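Local atomic coordinates of bacteriorhodopsin (Nanosalina sp., PDB entry 6EYU), a protein that binds retinal within a bundle of membrane helices and works as an inward proton pump of the xenorhodopsin group. Residues F11-F16 with Q200-L205; W181-I186 with L193-P198. All coordinates share one frame; numbering follows the deposited sequence.

Contact 1: residues F11-F16 with Q200-L205; sequences FGSQPF and QTSIAL. With LFA (eicosane), chain E; LFA (eicosane), chain F; MUN ([(2~{S})-2,3-bis(oxidanyl)propyl] (~{E})-undec-2-enoate), chain S.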
loop_
_atom_site.group_PDB
_atom_site.type_symbol
_atom_site.label_atom_id
_atom_site.label_comp_id
_atom_site.label_asym_id
_atom_site.label_seq_id
_atom_site.Cartn_x
_atom_site.Cartn_y
_atom_site.Cartn_z
ATOM N N PHE A 11 31.275 -5.290 -12.626
ATOM C CA PHE A 11 30.174 -4.481 -12.117
ATOM C C PHE A 11 30.242 -3.067 -12.683
ATOM O O PHE A 11 30.370 -2.095 -11.938
ATOM C CB PHE A 11 30.212 -4.435 -10.588
ATOM C CG PHE A 11 28.985 -3.827 -9.970
ATOM C CD1 PHE A 11 27.944 -3.377 -10.763
ATOM C CD2 PHE A 11 28.855 -3.749 -8.593
ATOM C CE1 PHE A 11 26.808 -2.829 -10.196
ATOM C CE2 PHE A 11 27.722 -3.204 -8.019
ATOM C CZ PHE A 11 26.695 -2.746 -8.822
ATOM N N GLY A 12 30.141 -2.961 -14.004
ATOM C CA GLY A 12 30.485 -1.727 -14.701
ATOM C C GLY A 12 29.456 -0.632 -14.500
ATOM O O GLY A 12 29.670 0.511 -14.904
ATOM N N SER A 13 28.318 -0.987 -13.912
ATOM C CA SER A 13 27.218 -0.042 -13.754
ATOM C C SER A 13 27.277 0.650 -12.396
ATOM O O SER A 13 26.540 1.603 -12.145
ATOM C CB SER A 13 25.873 -0.755 -13.918
ATOM O OG SER A 13 25.778 -1.872 -13.051
ATOM N N GLN A 14 28.201 0.211 -11.547
ATOM C CA GLN A 14 28.183 0.585 -10.138
ATOM C C GLN A 14 28.354 2.092 -9.969
ATOM O O GLN A 14 27.744 2.694 -9.085
ATOM C CB GLN A 14 29.284 -0.152 -9.372
ATOM C CG GLN A 14 29.594 0.447 -8.010
ATOM C CD GLN A 14 30.441 -0.469 -7.146
ATOM O OE1 GLN A 14 29.921 -1.204 -6.309
ATOM N NE2 GLN A 14 31.757 -0.355 -7.281
ATOM N N PRO A 15 29.204 2.703 -10.808
ATOM C CA PRO A 15 29.369 4.152 -10.749
ATOM C C PRO A 15 28.077 4.896 -11.066
ATOM O O PRO A 15 27.725 5.850 -10.372
ATOM C CB PRO A 15 30.431 4.441 -11.823
ATOM C CG PRO A 15 30.871 3.118 -12.370
ATOM C CD PRO A 15 30.345 2.049 -11.463
ATOM N N PHE A 16 27.381 4.461 -12.111
ATOM C CA PHE A 16 26.105 5.059 -12.484
ATOM C C PHE A 16 25.091 4.896 -11.358
ATOM O O PHE A 16 24.412 5.850 -10.979
ATOM C CB PHE A 16 25.569 4.410 -13.762
ATOM C CG PHE A 16 26.405 4.690 -14.978
ATOM C CD1 PHE A 16 27.477 3.874 -15.298
ATOM C CD2 PHE A 16 26.164 5.808 -15.758
ATOM C CE1 PHE A 16 28.250 4.129 -16.415
ATOM C CE2 PHE A 16 26.935 6.071 -16.874
ATOM C CZ PHE A 16 27.979 5.229 -17.204
ATOM N N GLN A 200 24.742 -2.987 -19.516
ATOM C CA GLN A 200 24.050 -2.062 -20.405
ATOM C C GLN A 200 22.611 -1.855 -19.947
ATOM O O GLN A 200 22.135 -0.724 -19.854
ATOM C CB GLN A 200 24.066 -2.594 -21.840
ATOM C CG GLN A 200 25.416 -2.477 -22.527
ATOM C CD GLN A 200 25.514 -3.336 -23.771
ATOM O OE1 GLN A 200 25.038 -4.472 -23.793
ATOM N NE2 GLN A 200 26.199 -2.827 -24.788
ATOM N N THR A 201 21.922 -2.957 -19.665
ATOM C CA THR A 201 20.586 -2.897 -19.087
ATOM C C THR A 201 20.581 -2.011 -17.846
ATOM O O THR A 201 19.778 -1.084 -17.737
ATOM C CB THR A 201 20.083 -4.298 -18.695
ATOM O OG1 THR A 201 20.263 -5.201 -19.794
ATOM C CG2 THR A 201 18.613 -4.253 -18.312
ATOM N N SER A 202 21.544 -2.243 -16.959
ATOM C CA SER A 202 21.620 -1.507 -15.704
ATOM C C SER A 202 21.855 -0.022 -15.960
ATOM O O SER A 202 21.132 0.825 -15.434
ATOM C CB SER A 202 22.738 -2.070 -14.824
ATOM O OG SER A 202 22.567 -1.679 -13.472
ATOM N N ILE A 203 22.828 0.289 -16.811
ATOM C CA ILE A 203 23.093 1.676 -17.180
ATOM C C ILE A 203 21.813 2.344 -17.673
ATOM O O ILE A 203 21.422 3.399 -17.175
ATOM C CB ILE A 203 24.164 1.786 -18.283
ATOM C CG1 ILE A 203 25.357 0.880 -17.971
ATOM C CG2 ILE A 203 24.627 3.229 -18.421
ATOM C CD1 ILE A 203 25.874 1.013 -16.556
ATOM N N ALA A 204 21.139 1.695 -18.618
ATOM C CA ALA A 204 19.930 2.250 -19.215
ATOM C C ALA A 204 18.887 2.537 -18.139
ATOM O O ALA A 204 18.191 3.551 -18.190
ATOM C CB ALA A 204 19.367 1.291 -20.252
ATOM N N LEU A 205 18.765 1.621 -17.185
ATOM C CA LEU A 205 17.790 1.758 -16.109
ATOM C C LEU A 205 18.365 2.580 -14.959
ATOM O O LEU A 205 17.808 2.599 -13.861
ATOM C CB LEU A 205 17.374 0.378 -15.596
ATOM C CG LEU A 205 16.104 -0.222 -16.206
ATOM C CD1 LEU A 205 15.818 0.379 -17.574
ATOM C CD2 LEU A 205 16.226 -1.735 -16.299
HETATM C C5 LFA E . 23.882 14.910 -13.428
HETATM C C6 LFA E . 25.250 14.319 -13.097
HETATM C C7 LFA E . 25.332 12.886 -13.620
HETATM C C8 LFA E . 26.731 12.334 -13.354
HETATM C C9 LFA E . 26.834 10.886 -13.833
HETATM C C10 LFA E . 28.304 10.465 -13.818
HETATM C C11 LFA E . 28.430 8.942 -13.870
HETATM C C12 LFA E . 29.504 8.561 -14.889
HETATM C C13 LFA E . 30.258 7.310 -14.436
HETATM C C14 LFA E . 30.672 6.499 -15.665
HETATM C C15 LFA E . 31.833 5.565 -15.323
HETATM C C16 LFA E . 31.713 4.285 -16.152
HETATM C C17 LFA E . 33.001 3.467 -16.056
HETATM C C18 LFA E . 32.686 1.993 -16.308
HETATM C C19 LFA E . 33.915 1.282 -16.873
HETATM C C20 LFA E . 35.056 1.336 -15.860
HETATM C C7 LFA F . 25.734 15.976 -8.868
HETATM C C8 LFA F . 27.065 15.538 -8.262
HETATM C C9 LFA F . 27.013 14.045 -7.940
HETATM C C10 LFA F . 28.133 13.320 -8.684
HETATM C C11 LFA F . 28.438 11.999 -7.980
HETATM C C12 LFA F . 29.427 11.183 -8.811
HETATM C C13 LFA F . 29.675 9.841 -8.124
HETATM C C14 LFA F . 30.665 9.007 -8.935
HETATM C C15 LFA F . 30.946 7.704 -8.188
HETATM C C16 LFA F . 32.233 7.065 -8.704
HETATM C C17 LFA F . 32.119 5.545 -8.590
HETATM C C18 LFA F . 33.253 5.000 -7.724
HETATM C C19 LFA F . 33.302 3.479 -7.859
HETATM C C20 LFA F . 31.937 2.894 -7.505
HETATM C CAR MUN S . 18.500 9.304 -23.151
HETATM C CAQ MUN S . 19.803 8.589 -23.507
HETATM C CAP MUN S . 19.616 7.077 -23.358
HETATM C CAO MUN S . 20.908 6.469 -22.809
HETATM C CAN MUN S . 20.902 4.956 -23.028
HETATM C CAM MUN S . 21.909 4.310 -22.073
HETATM C CAK MUN S . 23.006 3.608 -22.877
HETATM C CAH MUN S . 22.863 2.095 -22.700
HETATM C CAF MUN S . 23.656 1.359 -23.786
HETATM C CAC MUN S . 22.829 0.812 -24.964
HETATM C CAA MUN S . 23.562 0.014 -26.057
HETATM O OAD MUN S . 24.770 0.171 -26.238
HETATM O OAB MUN S . 22.754 -0.674 -26.909
HETATM C CAE MUN S . 23.408 -0.807 -28.177
HETATM C CAG MUN S . 23.743 -2.278 -28.433
HETATM O OAJ MUN S . 23.607 -3.017 -27.217
HETATM C CAI MUN S . 22.785 -2.843 -29.483
HETATM O OAL MUN S . 23.526 -3.588 -30.454
#
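The ring of Phe16 lies against the side chain of Ile203 where the first and last long helices of the microbial-rhodopsin bundle, helix 14-38 and helix 198-230, come together. CG2 of Ile203 sits over the centre of the ring, 3.9 Å from its centroid and only 7° off the ring normal, which identifies a CH-pi contact over the face. The chi1 of Phe16 (-66°) sets CG anti to the carbonyl carbon, and from there the ring extends between Ile203 and the eicosane of chain E. Its opposite face is taken by that eicosane, whose C13 lies 4.1 Å above the plane over the centre, while C14 of the same molecule approaches CZ of Phe16 to 3.4 Å. The ring is thus held between an isoleucine methyl and a bound alkane, consistent with this side of the contact facing the lipid.

Pro15 meets both eicosanes: its CB is 3.9 Å from C13 of the chain E molecule and 3.8 Å from C17 of the chain F molecule. On the inner flank the contact turns polar and buried. Ile6 of helix 2-7 packs on both Ser13 and Ser202 there. Ser13 is the third residue of a type I turn from Phe11 to Gln14, and its hydroxyl lies between the backbone N and the carbonyl carbon (chi1 54°). OG of Ser13 makes a weak hydrogen bond of 3.2 Å with OG of Ser202.

Contact 2: residues W181-I186 with L193-P198; sequences WYISGI and LNILDP. With MUN ([(2~{S})-2,3-bis(oxidanyl)propyl] (~{E})-undec-2-enoate), chain S; RET (retinal), chain D.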
loop_
_atom_site.group_PDB
_atom_site.type_symbol
_atom_site.label_atom_id
_atom_site.label_comp_id
_atom_site.label_asym_id
_atom_site.label_seq_id
_atom_site.Cartn_x
_atom_site.Cartn_y
_atom_site.Cartn_z
ATOM N N TRP A 181 13.525 -3.405 -21.117
ATOM C CA TRP A 181 13.238 -4.613 -20.352
ATOM C C TRP A 181 13.182 -5.826 -21.274
ATOM O O TRP A 181 13.776 -6.865 -20.982
ATOM C CB TRP A 181 11.908 -4.462 -19.607
ATOM C CG TRP A 181 11.659 -5.534 -18.586
ATOM C CD1 TRP A 181 11.917 -5.459 -17.248
ATOM C CD2 TRP A 181 10.903 -6.737 -18.779
ATOM N NE1 TRP A 181 11.378 -6.543 -16.598
ATOM C CE2 TRP A 181 10.760 -7.349 -17.517
ATOM C CE3 TRP A 181 10.308 -7.340 -19.891
ATOM C CZ2 TRP A 181 10.094 -8.560 -17.346
ATOM C CZ3 TRP A 181 9.659 -8.550 -19.721
ATOM C CH2 TRP A 181 9.553 -9.145 -18.458
ATOM N N TYR A 182 12.572 -5.645 -22.441
ATOM C CA TYR A 182 12.296 -6.759 -23.339
ATOM C C TYR A 182 13.569 -7.217 -24.041
ATOM O O TYR A 182 13.807 -8.415 -24.195
ATOM C CB TYR A 182 11.245 -6.357 -24.377
ATOM C CG TYR A 182 10.692 -7.522 -25.166
ATOM C CD1 TYR A 182 11.308 -7.941 -26.337
ATOM C CD2 TYR A 182 9.662 -8.301 -24.656
ATOM C CE1 TYR A 182 10.874 -9.067 -27.010
ATOM C CE2 TYR A 182 9.222 -9.430 -25.319
ATOM C CZ TYR A 182 9.836 -9.812 -26.492
ATOM O OH TYR A 182 9.389 -10.924 -27.169
ATOM N N ILE A 183 14.391 -6.259 -24.460
ATOM C CA ILE A 183 15.566 -6.564 -25.268
ATOM C C ILE A 183 16.763 -6.914 -24.390
ATOM O O ILE A 183 17.765 -7.438 -24.875
ATOM C CB ILE A 183 15.948 -5.383 -26.182
ATOM C CG1 ILE A 183 16.416 -4.189 -25.349
ATOM C CG2 ILE A 183 14.770 -4.986 -27.059
ATOM C CD1 ILE A 183 17.124 -3.125 -26.160
ATOM N N SER A 184 16.622 -6.701 -23.085
ATOM C CA SER A 184 17.682 -7.036 -22.141
ATOM C C SER A 184 17.912 -8.542 -22.104
ATOM O O SER A 184 16.969 -9.327 -22.191
ATOM C CB SER A 184 17.331 -6.529 -20.740
ATOM O OG SER A 184 18.077 -7.215 -19.749
ATOM N N GLY A 185 19.176 -8.938 -22.000
ATOM C CA GLY A 185 19.545 -10.347 -22.057
ATOM C C GLY A 185 19.869 -10.907 -20.685
ATOM O O GLY A 185 20.598 -11.890 -20.562
ATOM N N ILE A 186 19.319 -10.279 -19.650
ATOM C CA ILE A 186 19.305 -10.870 -18.318
ATOM C C ILE A 186 18.377 -12.079 -18.279
ATOM O O ILE A 186 17.195 -11.976 -18.605
ATOM C CB ILE A 186 18.844 -9.853 -17.258
ATOM C CG1 ILE A 186 19.950 -8.830 -16.989
ATOM C CG2 ILE A 186 18.464 -10.566 -15.969
ATOM C CD1 ILE A 186 19.472 -7.592 -16.261
ATOM N N LEU A 193 14.415 -11.699 -26.669
ATOM C CA LEU A 193 15.592 -11.015 -27.195
ATOM C C LEU A 193 16.686 -10.916 -26.134
ATOM O O LEU A 193 16.404 -10.871 -24.937
ATOM C CB LEU A 193 15.218 -9.614 -27.687
ATOM C CG LEU A 193 14.258 -9.558 -28.878
ATOM C CD1 LEU A 193 14.237 -8.161 -29.482
ATOM C CD2 LEU A 193 14.637 -10.591 -29.928
ATOM N N ASN A 194 17.935 -10.843 -26.587
ATOM C CA ASN A 194 19.082 -10.824 -25.685
ATOM C C ASN A 194 20.125 -9.817 -26.160
ATOM O O ASN A 194 21.287 -10.165 -26.368
ATOM C CB ASN A 194 19.715 -12.215 -25.603
ATOM C CG ASN A 194 19.426 -12.912 -24.288
ATOM O OD1 ASN A 194 20.340 -13.213 -23.521
ATOM N ND2 ASN A 194 18.168 -13.286 -24.083
ATOM N N ILE A 195 19.699 -8.572 -26.354
ATOM C CA ILE A 195 20.504 -7.594 -27.078
ATOM C C ILE A 195 21.455 -6.861 -26.137
ATOM O O ILE A 195 22.628 -6.667 -26.455
ATOM C CB ILE A 195 19.618 -6.558 -27.796
ATOM C CG1 ILE A 195 18.984 -7.175 -29.043
ATOM C CG2 ILE A 195 20.438 -5.335 -28.176
ATOM C CD1 ILE A 195 17.843 -6.361 -29.611
ATOM N N LEU A 196 20.928 -6.401 -25.006
ATOM C CA LEU A 196 21.762 -5.822 -23.957
ATOM C C LEU A 196 22.301 -6.913 -23.037
ATOM O O LEU A 196 21.577 -7.833 -22.659
ATOM C CB LEU A 196 20.965 -4.805 -23.137
ATOM C CG LEU A 196 20.054 -3.860 -23.925
ATOM C CD1 LEU A 196 19.364 -2.886 -22.983
ATOM C CD2 LEU A 196 20.841 -3.113 -24.990
ATOM N N ASP A 197 23.552 -6.757 -22.616
ATOM C CA ASP A 197 24.054 -7.448 -21.433
ATOM C C ASP A 197 23.623 -6.722 -20.163
ATOM O O ASP A 197 23.112 -5.604 -20.225
ATOM C CB ASP A 197 25.580 -7.542 -21.484
ATOM C CG ASP A 197 26.258 -6.252 -21.068
ATOM O OD1 ASP A 197 25.546 -5.248 -20.852
ATOM O OD2 ASP A 197 27.502 -6.241 -20.957
ATOM N N PRO A 198 23.821 -7.365 -19.002
ATOM C CA PRO A 198 23.258 -6.865 -17.754
ATOM C C PRO A 198 23.720 -5.451 -17.414
ATOM O O PRO A 198 22.939 -4.656 -16.891
ATOM C CB PRO A 198 23.774 -7.864 -16.721
ATOM C CG PRO A 198 23.887 -9.144 -17.475
ATOM C CD PRO A 198 24.241 -8.774 -18.891
HETATM C CAR MUN S . 18.500 9.304 -23.151
HETATM C CAQ MUN S . 19.803 8.589 -23.507
HETATM C CAP MUN S . 19.616 7.077 -23.358
HETATM C CAO MUN S . 20.908 6.469 -22.809
HETATM C CAN MUN S . 20.902 4.956 -23.028
HETATM C CAM MUN S . 21.909 4.310 -22.073
HETATM C CAK MUN S . 23.006 3.608 -22.877
HETATM C CAH MUN S . 22.863 2.095 -22.700
HETATM C CAF MUN S . 23.656 1.359 -23.786
HETATM C CAC MUN S . 22.829 0.812 -24.964
HETATM C CAA MUN S . 23.562 0.014 -26.057
HETATM O OAD MUN S . 24.770 0.171 -26.238
HETATM O OAB MUN S . 22.754 -0.674 -26.909
HETATM C CAE MUN S . 23.408 -0.807 -28.177
HETATM C CAG MUN S . 23.743 -2.278 -28.433
HETATM O OAJ MUN S . 23.607 -3.017 -27.217
HETATM C CAI MUN S . 22.785 -2.843 -29.483
HETATM O OAL MUN S . 23.526 -3.588 -30.454
HETATM C C1 RET D . 7.661 -3.073 -16.929
HETATM C C2 RET D . 7.113 -4.503 -16.886
HETATM C C3 RET D . 6.703 -4.990 -18.275
HETATM C C4 RET D . 5.529 -4.168 -18.796
HETATM C C5 RET D . 5.763 -2.677 -18.552
HETATM C C6 RET D . 6.724 -2.163 -17.734
HETATM C C7 RET D . 6.866 -0.723 -17.624
HETATM C C8 RET D . 7.783 -0.174 -16.780
HETATM C C9 RET D . 7.824 1.257 -16.614
HETATM C C10 RET D . 8.778 1.855 -15.795
HETATM C C11 RET D . 8.953 3.246 -15.628
HETATM C C12 RET D . 9.934 3.501 -14.675
HETATM C C13 RET D . 10.278 4.772 -14.164
HETATM C C14 RET D . 11.277 4.893 -13.190
HETATM C C15 RET D . 11.643 6.059 -12.525
HETATM C C16 RET D . 7.751 -2.511 -15.509
HETATM C C17 RET D . 9.040 -3.054 -17.591
HETATM C C18 RET D . 4.867 -1.690 -19.303
HETATM C C19 RET D . 6.835 2.133 -17.385
HETATM C C20 RET D . 9.576 6.023 -14.697
#
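Ile183 meets Leu193, Ile195 and Leu196 at the end of helix 157-183, where the connecting loop of this rhodopsin doubles back and forms a single beta bridge between Ser184 and Leu196. The chi1 of Ile183 (66°) sets CG1 between its backbone N and carbonyl carbon, and the branches divide the work. CD1 of Ile183 lies 3.8 Å from CG of Leu196, CG2 approaches CD1 of Leu193, and CB meets CD1 of Ile195. The chi1 of Leu196 (-42°) sets CG anti to its carbonyl carbon, where it meets CG1 as well as CD1 of Ile183. CD2 of Leu196 is 3.6 Å from OAJ of the monoacylglycerol. An alanine in place of Leu196 would probably open a gap beside CG1 and CD1 of Ile183 and take away an apolar neighbour of that lipid's head group.

The backbone supplies the grip. O of Ile183 accepts a bond from N of Ile195 at 2.7 Å, nearly in line with the carbonyl (170° at the oxygen), and a weak second one from N of Leu196. N of Gly185 donates to O of Leu196 at 2.7 Å. Gly185 packs its CA directly against the Asn194 amide, with OD1 of Asn194 3.3 Å from that CA. Beyond the bridge, CG1 of Ile186 rests 4.0 Å from CB of Pro198.

Trp181 reaches the retinal, with C17 over one face of its indole. Thr201 of helix 198-230 packs on Ile186 and Leu196, while helix 2-7 contributes Val2 against Ile186 and Ala5 against Pro198.

From the N terminus, the chain passes helix 2-7 and enters contact 1 at residues 11-16, just as helix 14-38 begins. It then runs through the intervening helices to the end of helix 157-183, where residues 181-186 open contact 2. After six further residues, 193-198 close that short loop, and helix 198-230 starts at once; its residues 200-205 complete contact 1, closing a loop of 183 intervening residues. Contact 2 is therefore nested inside contact 1, with centres about 13 Å apart. They meet directly at Thr201, whose OG1 lies 3.0 Å from OG of Ser184, a probable hydrogen bond joining the last helix to the end of helix 157-183.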